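Long-range contacts in protein yahD a copper inducible hydrolase (Lactococcus lactis subsp. lactis, PDB 3OG9), which is a copper-inducible alpha/beta hydrolase that probably hydrolyses an ester or related bond and holds D-malate in its pocket: residues 118-123 and 145-150; 102-107 and 125-130; 152-157 and 182-187; 131-136 and 196-201. One frame throughout, in Å; residues are numbered along the deposited sequence.

Overall arrangement
Contact 2 (102-107 with 125-130) closes the first loop and pairs two parallel strands around helix 111-121. Contact 1 (118-123 with 145-150) starts within that loop and ends beyond it, so the two cross. It ties the end of the helix to the loop before strand 151-156. Contact 4 (131-136 with 196-201) also crosses contact 1. It spans the longest stretch of chain and brings helix 195-208 onto strand 129-133. Contact 3 (152-157 with 182-187) lies wholly within that span and pairs the last two strands of the sheet. Contacts 3 and 4 have centres about 6 Å apart and meet where Ser155 bonds to Glu197.

Contact 1: 118-123 and 145-150; sequences NMFLRG and VQLDDK
Phe120 and Leu121, at the C-terminal end of helix 111-121, pack on Leu147 and Lys150 of the loop that leads into strand 151-156. Phe120 is the largest contributor. Its CG is anti to the backbone N (chi1 -165°), which sends CG, and the ring it carries, out toward the loop. Leu147 CD1 sits over one face of the ring, nearer the rim than the centre, and makes a CH-pi contact. It is 3.7 Å from Phe120 CE2. Lys150 CB lies at the ring edge, in plane, 3.8 Å from Phe120 CZ. Lys150 CG is about as close to the same atom. The lysine chain bends at chi2, and its NZ hydrogen-bonds to Phe127 O. Leu121 CD2 adds a looser touch, 4.4 Å from Leu147 CD1. An alanine in place of Phe120 would probably leave a gap between helix and loop, with Leu147 CD1 and the Lys150 methylenes robbed of their ring partner. Beyond the helix, Gly123 has positive phi and closes a Schellman motif. The bond from Gly123 N to Phe120 O is 3.1 Å. Val145 approaches this turn, but it has two conformers, so its closest contacts are doubtful. The loop makes its own type I beta turn from Leu147 to Lys150. The arrangement is that of a Schellman-capped helix in a beta-alpha-beta crossover of the alpha/beta hydrolase fold.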
# COMPACT_ATOMS: atom_id res chain seq x y z
N ASN A 118 -1.44 6.69 1.51
CA ASN A 118 -2.08 7.75 2.28
C ASN A 118 -1.58 7.85 3.74
O ASN A 118 -1.28 8.94 4.22
CB ASN A 118 -3.60 7.60 2.21
CG ASN A 118 -4.33 8.78 2.84
OD1 ASN A 118 -4.67 8.74 4.02
ND2 ASN A 118 -4.57 9.83 2.06
N MET A 119 -1.47 6.70 4.43
CA MET A 119 -0.91 6.65 5.78
C MET A 119 0.51 7.23 5.86
O MET A 119 0.84 7.94 6.82
CB MET A 119 -0.89 5.21 6.29
CG MET A 119 -2.30 4.75 6.69
SD MET A 119 -2.37 3.09 7.39
CE MET A 119 -1.49 2.14 6.16
N PHE A 120 1.31 6.92 4.85
CA PHE A 120 2.72 7.33 4.77
C PHE A 120 2.75 8.86 4.64
O PHE A 120 3.47 9.56 5.39
CB PHE A 120 3.30 6.71 3.50
CG PHE A 120 4.80 6.72 3.43
CD1 PHE A 120 5.57 6.32 4.51
CD2 PHE A 120 5.43 7.07 2.25
CE1 PHE A 120 6.98 6.28 4.44
CE2 PHE A 120 6.83 7.04 2.15
CZ PHE A 120 7.60 6.63 3.26
N LEU A 121 1.96 9.36 3.69
CA LEU A 121 1.92 10.80 3.39
C LEU A 121 1.28 11.63 4.52
O LEU A 121 1.61 12.81 4.69
CB LEU A 121 1.19 11.03 2.06
CG LEU A 121 2.02 10.72 0.83
CD1 LEU A 121 1.17 10.61 -0.41
CD2 LEU A 121 3.09 11.78 0.62
N ARG A 122 0.36 11.02 5.27
CA ARG A 122 -0.26 11.66 6.41
C ARG A 122 0.61 11.54 7.65
O ARG A 122 0.25 12.11 8.69
CB ARG A 122 -1.62 11.02 6.70
CG ARG A 122 -2.76 11.43 5.76
CD ARG A 122 -3.27 12.80 6.14
NE ARG A 122 -4.45 13.26 5.41
CZ ARG A 122 -5.05 14.41 5.66
NH1 ARG A 122 -4.57 15.21 6.60
NH2 ARG A 122 -6.12 14.79 4.98
N GLY A 123 1.70 10.76 7.58
CA GLY A 123 2.58 10.51 8.74
C GLY A 123 1.97 9.67 9.85
O GLY A 123 2.36 9.79 11.02
N VAL A 145 4.75 15.99 6.35
CA VAL A 145 5.75 14.94 6.50
C VAL A 145 6.98 15.28 5.70
O VAL A 145 6.91 15.84 4.62
CB VAL A 145 5.28 13.52 6.09
CG1 VAL A 145 4.41 12.91 7.16
CG2 VAL A 145 4.60 13.52 4.72
N GLN A 146 8.11 14.93 6.27
CA GLN A 146 9.35 14.98 5.55
C GLN A 146 9.76 13.53 5.40
O GLN A 146 9.84 12.78 6.39
CB GLN A 146 10.37 15.81 6.34
CG GLN A 146 10.54 17.26 5.81
CD GLN A 146 9.29 17.84 5.15
OE1 GLN A 146 9.20 17.93 3.91
NE2 GLN A 146 8.31 18.22 5.98
N LEU A 147 9.97 13.13 4.16
CA LEU A 147 10.29 11.74 3.83
C LEU A 147 11.55 11.70 2.96
O LEU A 147 11.66 10.87 2.05
CB LEU A 147 9.10 11.12 3.09
CG LEU A 147 7.78 11.05 3.87
CD1 LEU A 147 6.68 10.63 2.92
CD2 LEU A 147 7.90 10.09 5.02
N ASP A 148 12.51 12.56 3.28
CA ASP A 148 13.62 12.85 2.35
C ASP A 148 14.52 11.64 2.09
O ASP A 148 15.15 11.58 1.04
CB ASP A 148 14.46 14.02 2.87
CG ASP A 148 14.84 15.03 1.79
OD1 ASP A 148 15.45 16.04 2.19
OD2 ASP A 148 14.58 14.85 0.56
N ASP A 149 14.57 10.69 3.01
CA ASP A 149 15.49 9.54 2.89
C ASP A 149 14.80 8.27 2.33
O ASP A 149 15.46 7.24 2.16
CB ASP A 149 16.09 9.22 4.27
CG ASP A 149 15.03 8.93 5.35
OD1 ASP A 149 13.87 9.45 5.29
OD2 ASP A 149 15.37 8.19 6.30
N LYS A 150 13.49 8.34 2.08
CA LYS A 150 12.68 7.16 1.82
C LYS A 150 12.69 6.73 0.35
O LYS A 150 12.83 7.57 -0.55
CB LYS A 150 11.23 7.41 2.28
CG LYS A 150 11.11 7.84 3.75
CD LYS A 150 11.51 6.75 4.69
CE LYS A 150 11.02 7.10 6.10
NZ LYS A 150 11.33 5.94 6.94

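Contact 2: 102-107 and 125-130; sequences HKMIAI and INFDKI
The Phe127 ring lies between Ala106 CB on one face and Ile125 CG2 on the opposite face. Both carbons stand over the ring centre, 3.7 Å above its plane. The Ala106 methyl makes a CH-pi contact almost along the ring normal, 8° off it. At the ring edge, near the plane, Met104 CB lies 4.0 Å from Phe127 CD1. Phe127 CG is anti to the carbonyl carbon (chi1 -64°), which brings it and the ring it carries up to Ala106 CB. Met119 and Phe120 of helix 111-121 also touch this side chain. The backbones run parallel as neighbouring strands, with Ile105 opposite Lys129 and Ala106 opposite Ile130. They are the two strands of a beta-alpha-beta crossover, joined through helix 111-121, in the central sheet of the alpha/beta hydrolase fold. Ala106 N donates to Lys129 O at 3.1 Å. One step earlier, Met104 O takes two donors. Asp128 N binds it at 2.8 Å, and Lys129 N makes a weak bond at 3.4 Å. Ahead of the strands, water joins the two segments. Water 1 donates to both His102 O and Asn126 O. Water 2 donates to Lys103 O and to Asp128 OD2, each at 2.7 Å. The same Asp128 OD2 takes a salt bridge from Lys129 NZ, met on its syn side and 28° out of the carboxylate plane. The Lys129 chain also packs on Trp204 and Leu205 of helix 195-208.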
# COMPACT_ATOMS: atom_id res chain seq x y z
N HIS A 102 9.37 0.59 12.21
CA HIS A 102 10.29 1.47 11.46
C HIS A 102 11.08 0.73 10.34
O HIS A 102 11.71 1.38 9.51
CB HIS A 102 11.25 2.19 12.41
CG HIS A 102 12.31 1.29 12.97
ND1 HIS A 102 12.13 0.52 14.10
CD2 HIS A 102 13.56 1.02 12.53
CE1 HIS A 102 13.22 -0.19 14.32
NE2 HIS A 102 14.10 0.10 13.39
N LYS A 103 11.09 -0.60 10.38
CA LYS A 103 11.77 -1.39 9.35
C LYS A 103 10.79 -1.89 8.29
O LYS A 103 11.19 -2.47 7.28
CB LYS A 103 12.46 -2.62 9.96
CG LYS A 103 13.58 -2.31 10.94
CD LYS A 103 14.29 -3.62 11.43
CE LYS A 103 15.08 -4.33 10.31
NZ LYS A 103 15.60 -5.71 10.68
N MET A 104 9.50 -1.68 8.54
CA MET A 104 8.43 -2.25 7.74
C MET A 104 8.42 -1.79 6.27
O MET A 104 8.61 -0.60 5.94
CB MET A 104 7.10 -1.96 8.42
CG MET A 104 6.01 -2.93 8.12
SD MET A 104 4.72 -2.81 9.43
CE MET A 104 5.12 -4.12 10.58
N ILE A 105 8.20 -2.76 5.39
CA ILE A 105 8.07 -2.53 3.96
C ILE A 105 6.61 -2.83 3.64
O ILE A 105 6.17 -3.96 3.78
CB ILE A 105 8.96 -3.45 3.15
CG1 ILE A 105 10.45 -3.22 3.48
CG2 ILE A 105 8.74 -3.25 1.61
CD1 ILE A 105 11.30 -4.42 2.98
N ALA A 106 5.86 -1.80 3.25
CA ALA A 106 4.47 -2.00 2.84
C ALA A 106 4.44 -2.42 1.41
O ALA A 106 5.13 -1.82 0.56
CB ALA A 106 3.63 -0.71 3.02
N ILE A 107 3.65 -3.47 1.15
CA ILE A 107 3.41 -3.98 -0.21
C ILE A 107 1.91 -4.02 -0.38
O ILE A 107 1.21 -4.76 0.32
CB ILE A 107 4.02 -5.40 -0.42
CG1 ILE A 107 5.54 -5.41 -0.13
CG2 ILE A 107 3.74 -5.86 -1.88
CD1 ILE A 107 6.18 -6.80 -0.16
N ILE A 125 2.01 6.22 9.79
CA ILE A 125 2.97 5.10 9.95
C ILE A 125 4.31 5.48 9.30
O ILE A 125 4.35 5.93 8.16
CB ILE A 125 2.48 3.73 9.35
CG1 ILE A 125 1.14 3.28 9.91
CG2 ILE A 125 3.49 2.59 9.66
CD1 ILE A 125 0.75 1.75 9.65
N ASN A 126 5.40 5.26 10.03
CA ASN A 126 6.75 5.47 9.53
C ASN A 126 7.32 4.21 8.86
O ASN A 126 8.30 3.61 9.35
CB ASN A 126 7.64 5.94 10.68
CG ASN A 126 9.00 6.43 10.21
OD1 ASN A 126 9.13 7.05 9.15
ND2 ASN A 126 10.02 6.13 10.99
N PHE A 127 6.71 3.79 7.75
CA PHE A 127 7.27 2.69 6.95
C PHE A 127 8.70 3.02 6.49
O PHE A 127 9.02 4.19 6.20
CB PHE A 127 6.46 2.42 5.67
CG PHE A 127 5.04 1.95 5.90
CD1 PHE A 127 4.79 0.74 6.53
CD2 PHE A 127 3.97 2.71 5.41
CE1 PHE A 127 3.46 0.29 6.72
CE2 PHE A 127 2.66 2.28 5.59
CZ PHE A 127 2.40 1.07 6.24
N ASP A 128 9.53 2.00 6.37
CA ASP A 128 10.86 2.20 5.80
C ASP A 128 10.79 2.39 4.28
O ASP A 128 11.46 3.27 3.71
CB ASP A 128 11.78 1.04 6.16
CG ASP A 128 13.18 1.25 5.63
OD1 ASP A 128 13.77 2.30 5.97
OD2 ASP A 128 13.68 0.39 4.87
N LYS A 129 9.98 1.54 3.63
CA LYS A 129 9.78 1.57 2.16
C LYS A 129 8.35 1.22 1.83
O LYS A 129 7.65 0.62 2.66
CB LYS A 129 10.63 0.51 1.47
CG LYS A 129 12.09 0.70 1.61
CD LYS A 129 12.83 -0.36 0.87
CE LYS A 129 14.28 -0.04 0.94
NZ LYS A 129 14.82 -0.09 2.34
N ILE A 130 7.91 1.59 0.62
CA ILE A 130 6.60 1.19 0.10
C ILE A 130 6.73 0.67 -1.32
O ILE A 130 7.44 1.25 -2.14
CB ILE A 130 5.61 2.40 0.10
CG1 ILE A 130 5.30 2.83 1.54
CG2 ILE A 130 4.26 2.03 -0.63
CD1 ILE A 130 4.17 3.84 1.64
O HOH W 1 10.99 3.89 8.76
O HOH W 2 13.41 -2.11 5.85

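Contact 3: 152-157 and 182-187; sequences VFLSYA and LEIYES
Ser155, whose CB lies 3.5 Å from Tyr185 O across the strands, has its OG gripped by two groups, the backbone N of His134 and Glu197 OE2. Its OG sits between the backbone N and the carbonyl carbon (chi1 69°), where both groups reach it. The two strands pair in parallel from Val152 with Leu182 to Tyr156 with Glu186. Tyr185 N donates to Leu154 O at 2.8 Å, and Tyr156 N to Tyr185 O at 2.9 Å. Glu183 N, Leu154 N and Ser187 N make the other three bonds, to Val152 O, Glu183 O and Tyr156 O. The two strand segments are twisted by 24° against each other. On the face of Phe153 and Tyr185, the two aromatic side chains lie side by side and point the same way. Phe153 CZ presses on Tyr185 CB at 3.4 Å. Glu183 CG touches Phe153 CD1 at 3.8 Å, and the carboxylate is turned only 12° from the ring plane. On the other face, Leu154 CD1 meets Ile184 CD1 at 3.7 Å. Val152 CB meets Leu182 CD2 at 3.6 Å. Where the strands end, Ala157 CB lies against Ser187 OG. Strand 181-186 is outermost in the chain's sheet, and strand 129-133 flanks strand 151-156 on its other side. Helix 165-177, the crossover between the paired strands, packs on Leu154 and Tyr156, while helix 195-208 packs on Glu183 and Tyr185.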
# COMPACT_ATOMS: atom_id res chain seq x y z
N VAL A 152 10.57 4.46 -2.57
CA VAL A 152 9.20 4.02 -2.82
C VAL A 152 9.13 3.53 -4.27
O VAL A 152 9.66 4.19 -5.17
CB VAL A 152 8.18 5.20 -2.61
CG1 VAL A 152 6.78 4.82 -3.16
CG2 VAL A 152 8.06 5.54 -1.10
N PHE A 153 8.51 2.37 -4.48
CA PHE A 153 8.30 1.79 -5.83
C PHE A 153 6.82 1.92 -6.19
O PHE A 153 5.96 1.58 -5.35
CB PHE A 153 8.65 0.28 -5.78
CG PHE A 153 8.43 -0.47 -7.11
CD1 PHE A 153 9.48 -0.66 -7.99
CD2 PHE A 153 7.18 -0.99 -7.42
CE1 PHE A 153 9.27 -1.37 -9.20
CE2 PHE A 153 6.94 -1.70 -8.63
CZ PHE A 153 7.99 -1.86 -9.52
N LEU A 154 6.52 2.43 -7.40
CA LEU A 154 5.15 2.60 -7.87
C LEU A 154 5.02 2.01 -9.24
O LEU A 154 5.87 2.25 -10.11
CB LEU A 154 4.76 4.09 -7.99
CG LEU A 154 4.91 4.97 -6.76
CD1 LEU A 154 4.67 6.45 -7.12
CD2 LEU A 154 3.95 4.55 -5.64
N SER A 155 3.93 1.29 -9.47
CA SER A 155 3.62 0.91 -10.87
C SER A 155 2.43 1.71 -11.37
O SER A 155 1.59 2.14 -10.58
CB SER A 155 3.31 -0.57 -10.98
OG SER A 155 2.08 -0.88 -10.35
N TYR A 156 2.35 1.86 -12.71
CA TYR A 156 1.26 2.55 -13.34
C TYR A 156 1.08 1.90 -14.72
O TYR A 156 2.06 1.47 -15.33
CB TYR A 156 1.67 4.03 -13.46
CG TYR A 156 0.81 4.85 -14.35
CD1 TYR A 156 -0.48 5.25 -13.93
CD2 TYR A 156 1.25 5.22 -15.63
CE1 TYR A 156 -1.30 6.00 -14.78
CE2 TYR A 156 0.44 5.99 -16.47
CZ TYR A 156 -0.82 6.38 -16.04
OH TYR A 156 -1.63 7.12 -16.89
N ALA A 157 -0.16 1.79 -15.21
CA ALA A 157 -0.35 1.47 -16.63
C ALA A 157 -1.10 2.61 -17.33
O ALA A 157 -2.05 3.13 -16.76
CB ALA A 157 -1.10 0.14 -16.80
N LEU A 182 11.80 7.93 -5.90
CA LEU A 182 10.81 7.05 -6.53
C LEU A 182 11.39 6.23 -7.63
O LEU A 182 12.20 6.72 -8.42
CB LEU A 182 9.68 7.89 -7.17
CG LEU A 182 8.83 8.75 -6.25
CD1 LEU A 182 7.61 9.38 -7.01
CD2 LEU A 182 8.35 7.84 -5.12
N GLU A 183 10.93 4.98 -7.71
CA GLU A 183 11.08 4.17 -8.91
C GLU A 183 9.70 3.95 -9.49
O GLU A 183 8.81 3.44 -8.80
CB GLU A 183 11.71 2.82 -8.57
CG GLU A 183 11.74 1.80 -9.74
CD GLU A 183 12.93 1.99 -10.66
OE1 GLU A 183 13.93 2.55 -10.19
OE2 GLU A 183 12.87 1.56 -11.84
N ILE A 184 9.54 4.28 -10.77
CA ILE A 184 8.26 4.09 -11.45
C ILE A 184 8.34 2.97 -12.48
O ILE A 184 9.14 3.06 -13.42
CB ILE A 184 7.77 5.42 -12.15
CG1 ILE A 184 7.85 6.64 -11.21
CG2 ILE A 184 6.38 5.24 -12.78
CD1 ILE A 184 7.03 6.50 -9.95
N TYR A 185 7.49 1.95 -12.33
CA TYR A 185 7.42 0.86 -13.31
C TYR A 185 6.14 0.97 -14.14
O TYR A 185 5.04 1.07 -13.59
CB TYR A 185 7.46 -0.52 -12.62
CG TYR A 185 7.41 -1.62 -13.65
CD1 TYR A 185 8.59 -2.08 -14.26
CD2 TYR A 185 6.20 -2.14 -14.08
CE1 TYR A 185 8.56 -3.10 -15.24
CE2 TYR A 185 6.15 -3.14 -15.07
CZ TYR A 185 7.32 -3.60 -15.63
OH TYR A 185 7.25 -4.57 -16.60
N GLU A 186 6.28 0.93 -15.47
CA GLU A 186 5.14 1.06 -16.38
C GLU A 186 4.73 -0.33 -16.88
O GLU A 186 5.52 -1.00 -17.53
CB GLU A 186 5.47 2.01 -17.55
CG GLU A 186 4.21 2.37 -18.41
CD GLU A 186 4.47 3.20 -19.66
OE1 GLU A 186 5.44 4.00 -19.72
OE2 GLU A 186 3.66 3.07 -20.61
N SER A 187 3.51 -0.78 -16.50
CA SER A 187 2.96 -2.07 -16.98
C SER A 187 1.97 -1.84 -18.14
O SER A 187 1.67 -0.70 -18.46
CB SER A 187 2.28 -2.83 -15.83
OG SER A 187 1.14 -2.11 -15.37

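Contact 4: 131-136 and 196-201; sequences IAFHGM and EEVLAA
His134 and Glu197 meet with the imidazole and carboxylate planes 68° apart. His134 NE2 donates to Glu197 OE1 at 2.6 Å in a somewhat bent bond. The bond uses the syn lone pair of OE1, and this oxygen lies 18° out of the imidazole plane. Glu197 CG is placed between its backbone N and carbonyl carbon (chi1 71°), and the extended chain beyond it carries the carboxylate to His134. The other oxygen, Glu197 OE2, is hydrogen-bonded to Ser155 OG. It also lies 3.1 Å from Phe133 CD1, and the ring and carboxylate planes are steeply inclined to each other. An alanine in place of Glu197 would probably leave His134 NE2 and Ser155 OG each short of a partner and the imidazole freer to turn. The contact joins strand 129-133 of the alpha/beta hydrolase sheet to helix 195-208. Segment 196-201 runs nearly antiparallel to strand 131-133, their axes 10.2 Å apart at closest approach. His134 sits in the turn after that strand, close to His191 and Ser110, both of which bind malate. Ser110 and His191, with Asp160, have a geometry consistent with a Ser-His-Asp triad. Met136, farther along the same turn, touches the bound D-malate, and its N bonds to Asn114 OD1. Away from the polar group the fit is apolar. Ala201 CB faces two side chains, 3.7 Å from Phe133 CZ and 3.8 Å from Ile131 CG2. The side chain of Val198 crosses that of Phe133 at about a right angle and brings its CG2 to 4.1 Å from Phe133 CZ.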
# COMPACT_ATOMS: atom_id res chain seq x y z
N ILE A 131 6.07 -0.44 -1.60
CA ILE A 131 5.91 -0.96 -2.94
C ILE A 131 4.41 -0.88 -3.19
O ILE A 131 3.63 -1.60 -2.53
CB ILE A 131 6.42 -2.42 -3.02
CG1 ILE A 131 7.94 -2.43 -2.81
CG2 ILE A 131 6.07 -3.09 -4.40
CD1 ILE A 131 8.61 -3.78 -2.69
N ALA A 132 4.00 0.01 -4.10
CA ALA A 132 2.56 0.24 -4.37
C ALA A 132 2.24 -0.16 -5.80
O ALA A 132 2.67 0.52 -6.72
CB ALA A 132 2.21 1.71 -4.19
N PHE A 133 1.52 -1.26 -5.99
CA PHE A 133 1.09 -1.65 -7.33
C PHE A 133 -0.24 -1.03 -7.70
O PHE A 133 -1.24 -1.24 -7.00
CB PHE A 133 1.00 -3.17 -7.47
CG PHE A 133 2.30 -3.89 -7.19
CD1 PHE A 133 3.38 -3.79 -8.06
CD2 PHE A 133 2.43 -4.71 -6.06
CE1 PHE A 133 4.60 -4.49 -7.79
CE2 PHE A 133 3.64 -5.41 -5.79
CZ PHE A 133 4.71 -5.30 -6.65
N HIS A 134 -0.23 -0.24 -8.77
CA HIS A 134 -1.42 0.44 -9.28
C HIS A 134 -2.14 1.29 -8.24
O HIS A 134 -3.38 1.25 -8.10
CB HIS A 134 -2.35 -0.58 -9.98
CG HIS A 134 -1.64 -1.29 -11.07
ND1 HIS A 134 -1.26 -0.64 -12.23
CD2 HIS A 134 -1.11 -2.53 -11.14
CE1 HIS A 134 -0.55 -1.47 -12.98
NE2 HIS A 134 -0.45 -2.62 -12.35
N GLY A 135 -1.33 2.10 -7.55
CA GLY A 135 -1.82 3.05 -6.57
C GLY A 135 -2.20 4.39 -7.20
O GLY A 135 -1.93 4.68 -8.40
N MET A 136 -2.81 5.24 -6.37
CA MET A 136 -3.28 6.54 -6.80
C MET A 136 -3.38 7.47 -5.62
O MET A 136 -3.31 7.04 -4.47
CB MET A 136 -4.67 6.39 -7.44
CG MET A 136 -5.80 6.01 -6.44
SD MET A 136 -7.25 5.42 -7.34
CE MET A 136 -7.52 6.79 -8.40
N GLU A 196 5.39 -9.15 -14.47
CA GLU A 196 6.57 -8.33 -14.78
C GLU A 196 6.73 -7.21 -13.75
O GLU A 196 7.85 -6.87 -13.37
CB GLU A 196 6.48 -7.74 -16.20
CG GLU A 196 6.55 -8.80 -17.33
CD GLU A 196 5.22 -9.57 -17.58
OE1 GLU A 196 4.16 -9.25 -16.97
OE2 GLU A 196 5.24 -10.52 -18.40
N GLU A 197 5.62 -6.63 -13.30
CA GLU A 197 5.82 -5.56 -12.30
C GLU A 197 6.28 -6.11 -10.96
O GLU A 197 7.03 -5.45 -10.25
CB GLU A 197 4.59 -4.65 -12.15
CG GLU A 197 3.39 -5.26 -11.47
CD GLU A 197 2.16 -4.34 -11.62
OE1 GLU A 197 1.37 -4.53 -12.55
OE2 GLU A 197 2.04 -3.38 -10.83
N VAL A 198 5.83 -7.31 -10.62
CA VAL A 198 6.31 -7.99 -9.41
C VAL A 198 7.82 -8.33 -9.45
O VAL A 198 8.56 -8.12 -8.46
CB VAL A 198 5.43 -9.20 -9.09
CG1 VAL A 198 6.04 -10.04 -7.96
CG2 VAL A 198 4.05 -8.72 -8.75
N LEU A 199 8.30 -8.83 -10.59
CA LEU A 199 9.75 -9.02 -10.75
C LEU A 199 10.54 -7.70 -10.69
O LEU A 199 11.66 -7.67 -10.16
CB LEU A 199 10.08 -9.81 -12.03
CG LEU A 199 9.55 -11.26 -12.00
CD1 LEU A 199 9.99 -12.01 -13.26
CD2 LEU A 199 10.04 -12.00 -10.76
N ALA A 200 9.97 -6.64 -11.24
CA ALA A 200 10.59 -5.32 -11.20
C ALA A 200 10.75 -4.85 -9.74
O ALA A 200 11.78 -4.28 -9.34
CB ALA A 200 9.78 -4.32 -12.01
N ALA A 201 9.72 -5.12 -8.93
CA ALA A 201 9.74 -4.74 -7.50
C ALA A 201 10.76 -5.58 -6.72
O ALA A 201 11.54 -5.04 -5.90
CB ALA A 201 8.35 -4.89 -6.91